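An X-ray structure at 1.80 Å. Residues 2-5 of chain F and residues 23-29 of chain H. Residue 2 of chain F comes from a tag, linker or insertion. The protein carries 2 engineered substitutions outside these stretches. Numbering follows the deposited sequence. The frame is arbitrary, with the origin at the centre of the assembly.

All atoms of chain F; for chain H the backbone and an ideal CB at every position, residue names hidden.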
# COMPACT_ATOMS: atom_id res chain seq x y z
N VAL F 2 -33.29 -0.32 -6.00
CA VAL F 2 -31.86 -0.01 -6.28
C VAL F 2 -31.22 0.67 -5.05
O VAL F 2 -31.63 1.79 -4.67
CB VAL F 2 -31.70 0.86 -7.58
CG1 VAL F 2 -30.23 1.39 -7.75
CG2 VAL F 2 -32.17 0.07 -8.86
N SER F 3 -30.24 -0.01 -4.44
CA SER F 3 -29.63 0.35 -3.16
C SER F 3 -28.10 0.79 -3.24
O SER F 3 -27.20 -0.02 -3.49
CB SER F 3 -29.77 -0.85 -2.22
OG SER F 3 -29.26 -0.51 -0.96
N VAL F 4 -27.88 2.09 -3.09
CA VAL F 4 -26.60 2.73 -3.37
C VAL F 4 -26.24 3.58 -2.13
O VAL F 4 -27.13 4.24 -1.51
CB VAL F 4 -26.70 3.59 -4.63
CG1 VAL F 4 -25.40 4.42 -4.79
CG2 VAL F 4 -27.03 2.71 -5.89
N TYR F 5 -24.98 3.54 -1.73
CA TYR F 5 -24.56 4.17 -0.51
C TYR F 5 -23.49 5.20 -0.78
O TYR F 5 -22.69 5.01 -1.67
CB TYR F 5 -23.88 3.17 0.42
CG TYR F 5 -24.81 2.08 0.86
CD1 TYR F 5 -25.30 1.13 -0.05
CD2 TYR F 5 -25.14 1.97 2.24
CE1 TYR F 5 -26.14 0.14 0.36
CE2 TYR F 5 -25.99 0.94 2.68
CZ TYR F 5 -26.47 0.03 1.73
OH TYR F 5 -27.32 -0.97 2.13
N UNK H 23 -22.78 -0.75 -11.91
CA UNK H 23 -23.69 -0.04 -12.87
C UNK H 23 -24.78 0.74 -12.13
O UNK H 23 -25.11 1.90 -12.51
CB UNK H 23 -24.34 -1.04 -13.83
N UNK H 24 -25.27 0.13 -11.06
CA UNK H 24 -26.35 0.74 -10.26
C UNK H 24 -25.85 2.00 -9.61
O UNK H 24 -26.50 3.09 -9.66
CB UNK H 24 -26.87 -0.23 -9.20
N UNK H 25 -24.63 1.90 -9.11
CA UNK H 25 -24.04 3.05 -8.39
C UNK H 25 -23.76 4.19 -9.36
O UNK H 25 -24.06 5.31 -9.08
CB UNK H 25 -22.75 2.64 -7.67
N UNK H 26 -23.21 3.88 -10.55
CA UNK H 26 -22.85 4.88 -11.54
C UNK H 26 -24.11 5.50 -12.10
O UNK H 26 -24.19 6.76 -12.27
CB UNK H 26 -22.00 4.27 -12.66
N UNK H 27 -25.15 4.70 -12.26
CA UNK H 27 -26.40 5.28 -12.83
C UNK H 27 -27.10 6.22 -11.89
O UNK H 27 -27.54 7.26 -12.29
CB UNK H 27 -27.38 4.17 -13.22
N UNK H 28 -27.13 5.83 -10.64
CA UNK H 28 -27.52 6.72 -9.56
C UNK H 28 -26.70 8.00 -9.45
O UNK H 28 -27.28 9.11 -9.33
CB UNK H 28 -27.43 5.96 -8.23
N UNK H 29 -25.37 7.90 -9.52
CA UNK H 29 -24.54 9.12 -9.45
C UNK H 29 -24.79 10.01 -10.67
O UNK H 29 -24.86 11.24 -10.53
CB UNK H 29 -23.06 8.76 -9.36

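Residues 2-5 of chain F run in an extended conformation past one flank of about two helical turns in chain H. The side chains of V2(F), which comes from an insertion, and V4(F) point toward the helix, while those of S3(F) and Y5(F) point away. Chain F therefore offers two valine side chains, with the backbone polar atoms of residues 2 and 3 between and beside them.

Position 23 has helical backbone angles, and its ideal CB finds nothing of chain F within 5.5 Å. This stretch leaves the choice open to any residue that tolerates a helix. The deposited residue is A23(H), whose carbonyl O accepts the backbone hydrogen bond from N of position 27 at 2.8 Å.

Position 24 is more constrained. Its CB points toward chain F, the ideal atom lying 4.0 Å from CG1 of V2(F) and 4.4 Å from CG2 of V4(F). A medium-sized aliphatic side chain could pack against these methyls; a longer one with a polar end could also lie along them and reach the backbone of S3(F). The latter is found: E24(H), with chi1 m and chi2 t, brings OE2 to 3.9 Å from CG1 of V2(F). The carboxylate makes no direct hydrogen bond to chain F; OE2 lies 4.4 Å from N of S3(F), and water fills the gap. One water accepts from N of S3(F) at 2.5 Å and lies 3.1 Å from OE2 of E24(H); a second lies 2.7 Å from O of S3(F) and 3.0 Å from the same OE2. OE1 is hydrogen-bonded elsewhere in the structure.

At position 25 the CB points sideways, and the ideal atom is 4.3 Å from CG1 of V4(F). The neighbour is purely aliphatic, so a small apolar residue fits well, though a larger one directed past the valine is not excluded by these atoms. A25(H) places its CB 4.4 Å from CG1 of V4(F), and its CA lies 3.9 Å from CG2 of V4(F), so that the valine rests partly on the helix backbone.

Position 26 points away from chain F, which sets no preference; V26(H) is deposited. Position 27 points sideways with nothing near its ideal CB, and many residues would serve. The end of Q27(H) leads away.

Position 28 again points toward chain F, with its ideal CB 4.0 Å from CG2 of V4(F) and the carbonyl of V2(F) farther out. An aliphatic residue would cover the valine, whereas a long basic one could do so and extend toward the carbonyl. R28(H) takes the second course. Its NH1 comes within 3.8 Å of CB of V4(F) and 3.5 Å of O of V2(F), the latter a polar approach without a hydrogen bond.

Position 29 is directed sideways, beyond reach of chain F, and could hold many helix-compatible residues. A29(H) continues the helix, its N bonding to O of A25(H) at 2.9 Å.

Chain H (23-29) AEAVQRA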
# COMPACT_ATOMS: atom_id res chain seq x y z
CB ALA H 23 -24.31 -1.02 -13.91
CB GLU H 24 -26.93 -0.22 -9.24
CG GLU H 24 -27.76 -1.30 -10.02
CD GLU H 24 -28.57 -2.23 -9.16
OE1 GLU H 24 -29.31 -3.09 -9.74
OE2 GLU H 24 -28.43 -2.12 -7.91
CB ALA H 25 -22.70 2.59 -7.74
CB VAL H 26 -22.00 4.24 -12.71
CG1 VAL H 26 -21.95 5.18 -13.93
CG2 VAL H 26 -20.56 3.95 -12.20
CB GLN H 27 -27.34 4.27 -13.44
CG GLN H 27 -26.75 3.74 -14.83
CD GLN H 27 -26.37 4.85 -15.88
OE1 GLN H 27 -27.13 5.81 -16.13
NE2 GLN H 27 -25.19 4.68 -16.52
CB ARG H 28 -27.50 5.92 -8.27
CG ARG H 28 -28.12 6.66 -7.10
CD ARG H 28 -29.62 6.38 -7.01
NE ARG H 28 -30.22 6.98 -5.80
CZ ARG H 28 -30.51 6.32 -4.68
NH1 ARG H 28 -30.23 5.02 -4.55
NH2 ARG H 28 -31.05 6.98 -3.67
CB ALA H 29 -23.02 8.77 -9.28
O HOH W 1 -26.65 -0.56 -6.07
O HOH W 2 -29.45 -2.30 -5.01
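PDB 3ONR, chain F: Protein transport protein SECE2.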